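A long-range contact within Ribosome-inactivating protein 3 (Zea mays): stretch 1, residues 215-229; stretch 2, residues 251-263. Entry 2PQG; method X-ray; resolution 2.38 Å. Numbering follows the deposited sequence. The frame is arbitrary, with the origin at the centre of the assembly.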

# COMPACT_ATOMS: atom_id res chain seq x y z
N LYS A 215 9.79 -8.62 5.39
CA LYS A 215 9.18 -9.67 6.19
C LYS A 215 8.37 -9.14 7.36
O LYS A 215 7.35 -9.72 7.72
CB LYS A 215 10.25 -10.64 6.69
CG LYS A 215 10.46 -11.82 5.77
CD LYS A 215 11.89 -12.29 5.89
CE LYS A 215 12.09 -13.70 5.37
NZ LYS A 215 13.54 -14.09 5.45
N GLN A 216 8.80 -8.03 7.94
CA GLN A 216 8.07 -7.45 9.05
C GLN A 216 6.82 -6.80 8.50
O GLN A 216 5.74 -6.91 9.08
CB GLN A 216 8.92 -6.39 9.73
CG GLN A 216 10.30 -6.87 10.05
CD GLN A 216 11.14 -5.77 10.63
OE1 GLN A 216 11.41 -4.77 9.96
NE2 GLN A 216 11.56 -5.94 11.88
N VAL A 217 6.98 -6.11 7.38
CA VAL A 217 5.87 -5.44 6.73
C VAL A 217 4.73 -6.43 6.48
O VAL A 217 3.55 -6.11 6.67
CB VAL A 217 6.30 -4.82 5.37
CG1 VAL A 217 5.07 -4.45 4.55
CG2 VAL A 217 7.14 -3.59 5.62
N GLN A 218 5.10 -7.63 6.04
CA GLN A 218 4.12 -8.66 5.75
C GLN A 218 3.52 -9.26 7.00
O GLN A 218 2.59 -10.06 6.90
CB GLN A 218 4.75 -9.76 4.90
CG GLN A 218 5.05 -9.34 3.47
CD GLN A 218 5.42 -10.52 2.60
OE1 GLN A 218 6.59 -10.89 2.49
NE2 GLN A 218 4.42 -11.12 1.97
N LYS A 219 4.03 -8.89 8.17
CA LYS A 219 3.50 -9.43 9.42
C LYS A 219 2.85 -8.35 10.28
O LYS A 219 2.78 -8.47 11.50
CB LYS A 219 4.62 -10.12 10.21
CG LYS A 219 5.02 -11.48 9.66
CD LYS A 219 3.85 -12.44 9.72
CE LYS A 219 4.24 -13.83 9.24
NZ LYS A 219 4.51 -13.90 7.79
N TRP A 220 2.37 -7.30 9.62
CA TRP A 220 1.72 -6.19 10.31
C TRP A 220 0.70 -6.63 11.34
O TRP A 220 0.62 -6.04 12.42
CB TRP A 220 1.03 -5.28 9.30
CG TRP A 220 0.42 -4.06 9.92
CD1 TRP A 220 1.10 -3.06 10.57
CD2 TRP A 220 -0.97 -3.69 9.94
NE1 TRP A 220 0.22 -2.09 10.98
CE2 TRP A 220 -1.04 -2.44 10.60
CE3 TRP A 220 -2.13 -4.27 9.43
CZ2 TRP A 220 -2.27 -1.78 10.80
CZ3 TRP A 220 -3.35 -3.60 9.64
CH2 TRP A 220 -3.40 -2.36 10.30
N ASP A 221 -0.10 -7.64 10.99
CA ASP A 221 -1.14 -8.15 11.88
C ASP A 221 -0.54 -8.79 13.09
O ASP A 221 -1.04 -8.65 14.21
CB ASP A 221 -1.98 -9.23 11.19
CG ASP A 221 -2.90 -8.66 10.14
OD1 ASP A 221 -3.76 -9.42 9.64
OD2 ASP A 221 -2.75 -7.47 9.81
N ARG A 222 0.54 -9.50 12.85
CA ARG A 222 1.21 -10.19 13.92
C ARG A 222 1.88 -9.25 14.88
O ARG A 222 1.77 -9.43 16.09
CB ARG A 222 2.21 -11.18 13.37
CG ARG A 222 2.58 -12.19 14.40
CD ARG A 222 3.00 -13.46 13.75
NE ARG A 222 4.43 -13.48 13.47
CZ ARG A 222 4.99 -14.32 12.62
NH1 ARG A 222 4.22 -15.19 11.96
NH2 ARG A 222 6.31 -14.31 12.43
N ILE A 223 2.59 -8.24 14.37
CA ILE A 223 3.22 -7.33 15.31
C ILE A 223 2.18 -6.42 15.95
O ILE A 223 2.44 -5.79 16.97
CB ILE A 223 4.42 -6.54 14.68
CG1 ILE A 223 4.35 -5.08 15.07
CG2 ILE A 223 4.53 -6.79 13.19
CD1 ILE A 223 5.61 -4.61 15.74
N SER A 224 0.98 -6.38 15.38
CA SER A 224 -0.09 -5.59 15.97
C SER A 224 -0.62 -6.38 17.16
O SER A 224 -0.92 -5.81 18.20
CB SER A 224 -1.22 -5.35 14.97
OG SER A 224 -0.85 -4.36 14.04
N LYS A 225 -0.72 -7.70 17.00
CA LYS A 225 -1.18 -8.57 18.08
C LYS A 225 -0.17 -8.51 19.23
O LYS A 225 -0.55 -8.44 20.40
CB LYS A 225 -1.35 -10.01 17.59
CG LYS A 225 -2.48 -10.18 16.59
CD LYS A 225 -2.77 -11.64 16.22
CE LYS A 225 -4.07 -11.72 15.44
NZ LYS A 225 -4.58 -13.11 15.28
N ALA A 226 1.11 -8.54 18.90
CA ALA A 226 2.16 -8.46 19.91
C ALA A 226 2.06 -7.12 20.62
O ALA A 226 2.29 -7.03 21.83
CB ALA A 226 3.53 -8.61 19.26
N ALA A 227 1.71 -6.07 19.88
CA ALA A 227 1.59 -4.74 20.47
C ALA A 227 0.63 -4.83 21.64
O ALA A 227 0.89 -4.27 22.71
CB ALA A 227 1.08 -3.75 19.44
N PHE A 228 -0.47 -5.54 21.44
CA PHE A 228 -1.48 -5.71 22.48
C PHE A 228 -1.01 -6.65 23.59
O PHE A 228 -1.32 -6.43 24.77
CB PHE A 228 -2.79 -6.24 21.87
CG PHE A 228 -3.67 -5.17 21.30
CD1 PHE A 228 -3.34 -4.51 20.12
CD2 PHE A 228 -4.84 -4.80 21.96
CE1 PHE A 228 -4.16 -3.51 19.60
CE2 PHE A 228 -5.67 -3.80 21.45
CZ PHE A 228 -5.32 -3.15 20.27
N GLU A 229 -0.27 -7.69 23.23
CA GLU A 229 0.25 -8.62 24.22
C GLU A 229 1.25 -7.93 25.15
O GLU A 229 1.30 -8.21 26.34
CB GLU A 229 0.94 -9.82 23.56
CG GLU A 229 1.68 -10.70 24.55
CD GLU A 229 2.28 -11.95 23.93
OE1 GLU A 229 3.07 -12.63 24.63
OE2 GLU A 229 1.96 -12.26 22.76
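Stretch 2 (251-263) EAARIVALVKNQT

At the apolar centre of the contact, Ile223 points toward stretch 2 and its CD1 lies 3.4 Å from Val256 CG2 and 3.7 Å from Ala252 CB, so that one methyl group meets both helical Ala252 and Val256. Glu251 and Ala252 are helical, and farther on the chain has no regular secondary structure; stretch 2 (Glu251–Thr263) crosses the helix Trp220–Glu229 of stretch 1, the two stretches together burying 772 Å² of surface. From Ala252 to Val256 it runs against the helix direction. There the chain is turned by backbone hydrogen bonds from Ile255 N and Val256 N to Ala252 O, each 3.1 Å long. Val256 (phi/psi -103/138) also reaches the indole, its CG1 standing 4.2 Å from Trp220 CD1 at the ring edge. One end of the contact is marked by Gln216, in the preceding helical segment, whose NE2 is 3.5 Å from Ile255 CD1; that amide nitrogen is hydrogen-bonded elsewhere in the structure.

Beyond Val256, the backbone of stretch 2 is largely extended, with phi/psi of -131/127 at Leu258, -100/150 at Val259, -73/126 at Lys260 and -62/121 at Asn261. From Val259 to Gln262 it advances obliquely, partly in the same sense as the helix: the CA atoms of Ser224 and Val259 are 5.0 Å apart, those of Lys225 and Gln262 6.7 Å. The close approach at Ser224 is possible beside a small side chain that points toward stretch 2. Val259 continues the apolar surface, with CG1 3.8 Å from Ala227 CB and CG2 4.2 Å from Phe228 CE1.

The two aromatic rings each carry an aliphatic segment on one face. Lys260 CB lies 3.8 Å from the centroid of the six-membered ring of Trp220, 24° off its normal, a CH-pi contact. Farther along, Gln262 CB sits 3.7 Å from the centroid of the Phe228 ring and only 7° off the normal, almost directly above its centre. The Phe228 ring also approaches the backbone of stretch 2, with CE1 3.6 Å from Lys260 O and CZ 3.5 Å from Gln262 N.

Two hydrogen bonds tie this extended segment to the helix. At the indole edge, Trp220 NE1 donates to Leu258 O (2.9 Å, 145° at the hydrogen), while the Leu258 side chain leads away. Two residues later, Lys260 N donates to Ser224 OG (2.9 Å, 170°), a nearly linear bond. The same hydroxyl donates to Trp220 O at 2.8 Å, one turn back in its own helix, and thus links the helix backbone to that of stretch 2.

The polar edge is formed by Asp221, Lys225 and the ends of Lys260 and Gln262. Asp221 OD2 comes within 3.2 Å of Lys260 CD, a contact with the aliphatic part of the lysine; the end of that side chain leads away, and Lys260 NZ is hydrogen-bonded elsewhere in the structure. The Lys225 side chain lies against that of Gln262 at the border. Thr263 N makes a weak hydrogen bond to Asn261 OD1 (2.7 Å) within stretch 2.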

# COMPACT_ATOMS: atom_id res chain seq x y z
N GLU A 251 11.67 -1.82 20.41
CA GLU A 251 12.15 -1.92 19.03
C GLU A 251 10.92 -1.84 18.13
O GLU A 251 10.97 -1.26 17.04
CB GLU A 251 12.87 -3.25 18.80
CG GLU A 251 14.00 -3.53 19.77
CD GLU A 251 14.96 -4.59 19.25
OE1 GLU A 251 14.52 -5.49 18.50
OE2 GLU A 251 16.16 -4.52 19.60
N ALA A 252 9.82 -2.41 18.60
CA ALA A 252 8.58 -2.40 17.85
C ALA A 252 8.12 -0.96 17.61
O ALA A 252 7.51 -0.67 16.58
CB ALA A 252 7.51 -3.17 18.61
N ALA A 253 8.44 -0.07 18.54
CA ALA A 253 8.05 1.33 18.41
C ALA A 253 8.86 2.03 17.32
O ALA A 253 8.50 3.10 16.83
CB ALA A 253 8.21 2.05 19.74
N ARG A 254 9.97 1.43 16.93
CA ARG A 254 10.83 2.00 15.89
C ARG A 254 10.44 1.44 14.52
O ARG A 254 11.02 1.81 13.49
CB ARG A 254 12.28 1.61 16.14
CG ARG A 254 13.05 2.53 17.05
CD ARG A 254 14.34 3.01 16.39
NE ARG A 254 14.08 3.94 15.29
CZ ARG A 254 15.04 4.60 14.63
NH1 ARG A 254 16.31 4.43 14.96
NH2 ARG A 254 14.71 5.43 13.65
N ILE A 255 9.41 0.60 14.51
CA ILE A 255 9.01 -0.12 13.32
C ILE A 255 7.60 0.12 12.82
O ILE A 255 7.41 0.42 11.64
CB ILE A 255 9.21 -1.63 13.64
CG1 ILE A 255 10.70 -1.97 13.76
CG2 ILE A 255 8.54 -2.51 12.61
CD1 ILE A 255 10.97 -3.41 14.16
N VAL A 256 6.63 -0.06 13.71
CA VAL A 256 5.24 0.16 13.36
C VAL A 256 4.79 1.50 13.94
O VAL A 256 5.13 1.84 15.07
CB VAL A 256 4.30 -0.95 13.88
CG1 VAL A 256 4.39 -2.16 12.96
CG2 VAL A 256 4.69 -1.33 15.29
N ALA A 257 4.03 2.25 13.15
CA ALA A 257 3.53 3.55 13.58
C ALA A 257 2.08 3.44 14.03
O ALA A 257 1.68 4.09 14.99
CB ALA A 257 3.66 4.56 12.43
N LEU A 258 1.31 2.61 13.34
CA LEU A 258 -0.10 2.42 13.68
C LEU A 258 -0.44 0.93 13.76
O LEU A 258 -0.18 0.18 12.81
CB LEU A 258 -0.98 3.09 12.64
CG LEU A 258 -0.79 4.59 12.42
CD1 LEU A 258 -1.50 5.00 11.13
CD2 LEU A 258 -1.32 5.38 13.61
N VAL A 259 -1.03 0.50 14.87
CA VAL A 259 -1.37 -0.90 15.02
C VAL A 259 -2.82 -1.22 14.75
O VAL A 259 -3.72 -0.42 14.97
CB VAL A 259 -1.03 -1.44 16.42
CG1 VAL A 259 0.45 -1.31 16.66
CG2 VAL A 259 -1.84 -0.71 17.47
N LYS A 260 -3.02 -2.45 14.27
CA LYS A 260 -4.32 -2.98 13.94
C LYS A 260 -5.08 -3.30 15.24
O LYS A 260 -4.57 -4.03 16.11
CB LYS A 260 -4.12 -4.24 13.11
CG LYS A 260 -5.37 -4.82 12.51
CD LYS A 260 -4.96 -5.78 11.42
CE LYS A 260 -6.14 -6.47 10.79
NZ LYS A 260 -7.37 -6.23 11.60
N ASN A 261 -6.28 -2.74 15.35
CA ASN A 261 -7.12 -2.93 16.52
C ASN A 261 -7.52 -4.38 16.72
O ASN A 261 -8.15 -4.99 15.85
CB ASN A 261 -8.40 -2.11 16.40
CG ASN A 261 -9.04 -1.80 17.76
OD1 ASN A 261 -8.98 -2.61 18.70
ND2 ASN A 261 -9.67 -0.64 17.85
N GLN A 262 -7.14 -4.94 17.87
CA GLN A 262 -7.49 -6.31 18.20
C GLN A 262 -8.92 -6.36 18.74
O GLN A 262 -9.61 -7.37 18.62
CB GLN A 262 -6.52 -6.89 19.22
CG GLN A 262 -5.20 -7.31 18.62
CD GLN A 262 -5.25 -7.46 17.10
OE1 GLN A 262 -4.85 -6.56 16.37
NE2 GLN A 262 -5.75 -8.60 16.63
N THR A 263 -9.37 -5.25 19.33
CA THR A 263 -10.73 -5.16 19.87
C THR A 263 -11.64 -4.62 18.75
O THR A 263 -12.54 -5.37 18.31
CB THR A 263 -10.82 -4.20 21.08